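Local coordinates for enoyl-CoA hydratase (PDB 2PPY) that hydrates the double bond of enoyl-CoA thioesters, a step of fatty acid beta-oxidation, at the interface of chains A and B. Residues are numbered along the deposited sequence; one frame, centred on the assembly and turned at random. Chains: chain A/B, Enoyl-CoA hydratase.

The interface of chains A and B. Residues chain A 211, 214-215, 237, 241; chain B 140, 144-145, 167.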
ATOM      1  N   ALA A 211       1.366  12.928 -24.936  1.00 22.25           N
ATOM      2  CA  ALA A 211       2.464  12.392 -24.145  1.00 21.57           C
ATOM      3  C   ALA A 211       2.509  13.154 -22.828  1.00 20.49           C
ATOM      4  O   ALA A 211       2.645  12.560 -21.759  1.00 25.15           O
ATOM      5  CB  ALA A 211       3.785  12.556 -24.894  1.00 13.65           C
ATOM      6  N   ASN A 214      -0.455  11.904 -20.644  1.00 15.41           N
ATOM      7  CA  ASN A 214      -0.253  10.570 -20.096  1.00 16.31           C
ATOM      8  C   ASN A 214       0.881  10.553 -19.066  1.00 17.11           C
ATOM      9  O   ASN A 214       0.856   9.760 -18.130  1.00 16.55           O
ATOM     10  CB  ASN A 214       0.011   9.567 -21.229  1.00 17.27           C
ATOM     11  CG  ASN A 214      -1.274   9.048 -21.855  1.00 18.32           C
ATOM     12  OD1 ASN A 214      -2.337   9.655 -21.710  1.00 18.09           O
ATOM     13  ND2 ASN A 214      -1.183   7.923 -22.561  1.00 18.78           N
ATOM     14  N   ILE A 215       1.867  11.431 -19.229  1.00 22.44           N
ATOM     15  CA  ILE A 215       2.976  11.509 -18.274  1.00 20.05           C
ATOM     16  C   ILE A 215       2.448  12.002 -16.924  1.00 20.57           C
ATOM     17  O   ILE A 215       2.787  11.454 -15.869  1.00 17.03           O
ATOM     18  CB  ILE A 215       4.075  12.493 -18.748  1.00 17.37           C
ATOM     19  CG1 ILE A 215       4.871  11.880 -19.900  1.00 18.45           C
ATOM     20  CG2 ILE A 215       5.002  12.842 -17.588  1.00 15.72           C
ATOM     21  CD1 ILE A 215       5.862  12.844 -20.534  1.00 20.10           C
ATOM     22  N   LEU A 237       0.021   3.295 -20.218  1.00 18.96           N
ATOM     23  CA  LEU A 237      -0.056   4.666 -20.696  1.00 22.70           C
ATOM     24  C   LEU A 237       0.887   4.801 -21.889  1.00 26.17           C
ATOM     25  O   LEU A 237       0.585   5.505 -22.856  1.00 24.89           O
ATOM     26  CB  LEU A 237       0.339   5.641 -19.586  1.00 17.98           C
ATOM     27  CG  LEU A 237      -0.722   5.864 -18.503  1.00 23.11           C
ATOM     28  CD1 LEU A 237      -0.068   6.354 -17.225  1.00 23.86           C
ATOM     29  CD2 LEU A 237      -1.769   6.857 -19.001  1.00 19.55           C
ATOM     30  N   LEU A 241       0.448   5.601 -26.044  1.00 25.29           N
ATOM     31  CA  LEU A 241       1.303   6.537 -26.765  1.00 25.28           C
ATOM     32  C   LEU A 241       1.955   5.898 -27.990  1.00 28.97           C
ATOM     33  O   LEU A 241       2.141   6.563 -29.007  1.00 33.14           O
ATOM     34  CB  LEU A 241       2.378   7.100 -25.828  1.00 22.59           C
ATOM     35  CG  LEU A 241       2.137   8.477 -25.191  1.00 23.33           C
ATOM     36  CD1 LEU A 241       0.652   8.752 -24.995  1.00 22.33           C
ATOM     37  CD2 LEU A 241       2.885   8.544 -23.876  1.00 14.22           C
TER
ATOM     38  N   VAL B 140       9.451  12.791 -24.109  1.00 21.98           N
ATOM     39  CA  VAL B 140       8.304  13.573 -24.548  1.00 22.45           C
ATOM     40  C   VAL B 140       8.517  14.253 -25.902  1.00 24.34           C
ATOM     41  O   VAL B 140       7.555  14.524 -26.616  1.00 23.56           O
ATOM     42  CB  VAL B 140       7.910  14.642 -23.494  1.00 19.01           C
ATOM     43  CG1 VAL B 140       8.985  15.714 -23.396  1.00 19.94           C
ATOM     44  CG2 VAL B 140       6.566  15.261 -23.859  1.00 19.34           C
ATOM     45  N   VAL B 144       6.406  10.128 -26.893  1.00 21.98           N
ATOM     46  CA  VAL B 144       6.292   9.007 -25.961  1.00 22.47           C
ATOM     47  C   VAL B 144       6.803   9.442 -24.586  1.00 24.34           C
ATOM     48  O   VAL B 144       7.224  10.585 -24.412  1.00 25.54           O
ATOM     49  CB  VAL B 144       7.108   7.782 -26.435  1.00 22.02           C
ATOM     50  CG1 VAL B 144       6.581   7.297 -27.774  1.00 21.99           C
ATOM     51  CG2 VAL B 144       8.586   8.146 -26.540  1.00 19.96           C
ATOM     52  N   LEU B 145       6.755   8.537 -23.612  1.00 20.96           N
ATOM     53  CA  LEU B 145       7.222   8.848 -22.269  1.00 20.90           C
ATOM     54  C   LEU B 145       8.324   7.889 -21.848  1.00 20.52           C
ATOM     55  O   LEU B 145       8.596   6.909 -22.539  1.00 19.59           O
ATOM     56  CB  LEU B 145       6.052   8.788 -21.269  1.00 20.55           C
ATOM     57  CG  LEU B 145       5.178   7.527 -21.185  1.00 20.86           C
ATOM     58  CD1 LEU B 145       5.985   6.348 -20.667  1.00 18.34           C
ATOM     59  CD2 LEU B 145       3.999   7.792 -20.250  1.00 17.46           C
ATOM     60  N   ASN B 167       9.707  15.496 -16.713  1.00 19.35           N
ATOM     61  CA  ASN B 167       9.143  14.561 -17.676  1.00 19.75           C
ATOM     62  C   ASN B 167       8.291  15.220 -18.760  1.00 28.39           C
ATOM     63  O   ASN B 167       8.356  14.818 -19.922  1.00 31.11           O
ATOM     64  CB  ASN B 167       8.314  13.488 -16.950  1.00 20.13           C
ATOM     65  CG  ASN B 167       9.158  12.304 -16.485  1.00 18.74           C
ATOM     66  OD1 ASN B 167       9.282  11.303 -17.189  1.00 20.43           O
ATOM     67  ND2 ASN B 167       9.751  12.422 -15.299  1.00 16.06           N
TER
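Helix 209-222 of chain A, at A:Ala211 and A:Ile215, packs against the loop of B:Val144 and B:Leu145 in a subunit interface of the crotonase fold. The 3-10 helix 139-142 and helix 160-169 of chain B flank that loop. A:Ile215 reaches across with CG1, CG2 and CD1. Its CG1 lies 3.6 Å from B:Leu145 CB, and the two side chains run past each other in opposite directions. CG2 meets B:Asn167 CB at 3.4 Å. CD1 ends the extended ethyl arm (chi2 173°) close to the backbone carbonyl of B:Asn167 and lies 4.0 Å from B:Val140 CB. An alanine in place of A:Ile215 would probably leave a gap between B:Leu145, B:Val140 and B:Asn167, with B:Leu145 CB losing its CG1 neighbour. B:Leu145 projects between helices 209-222 and 227-242 of chain A. Its CG sits between the backbone N and the carbonyl carbon (chi1 54°), which turns the isobutyl group toward A:Leu241. A:Leu241 crosses it at about a right angle, with CD2 3.7 Å from B:Leu145 CG. One turn before A:Ile215, A:Ala211 CB touches B:Val140 CG2 at 4.0 Å. Behind the contact, A:Asn214 ND2 donates a hydrogen bond to A:Leu237 O, 3.0 Å away. The acceptor lies near the amide plane of A:Asn214. This bond links helix 209-222 to helix 227-242 and probably helps set the spacing of the two helices that receive B:Leu145. The patch is a mainly apolar part of the A-B contact within the deposited hexamer, and it probably helps hold neighbouring subunits together.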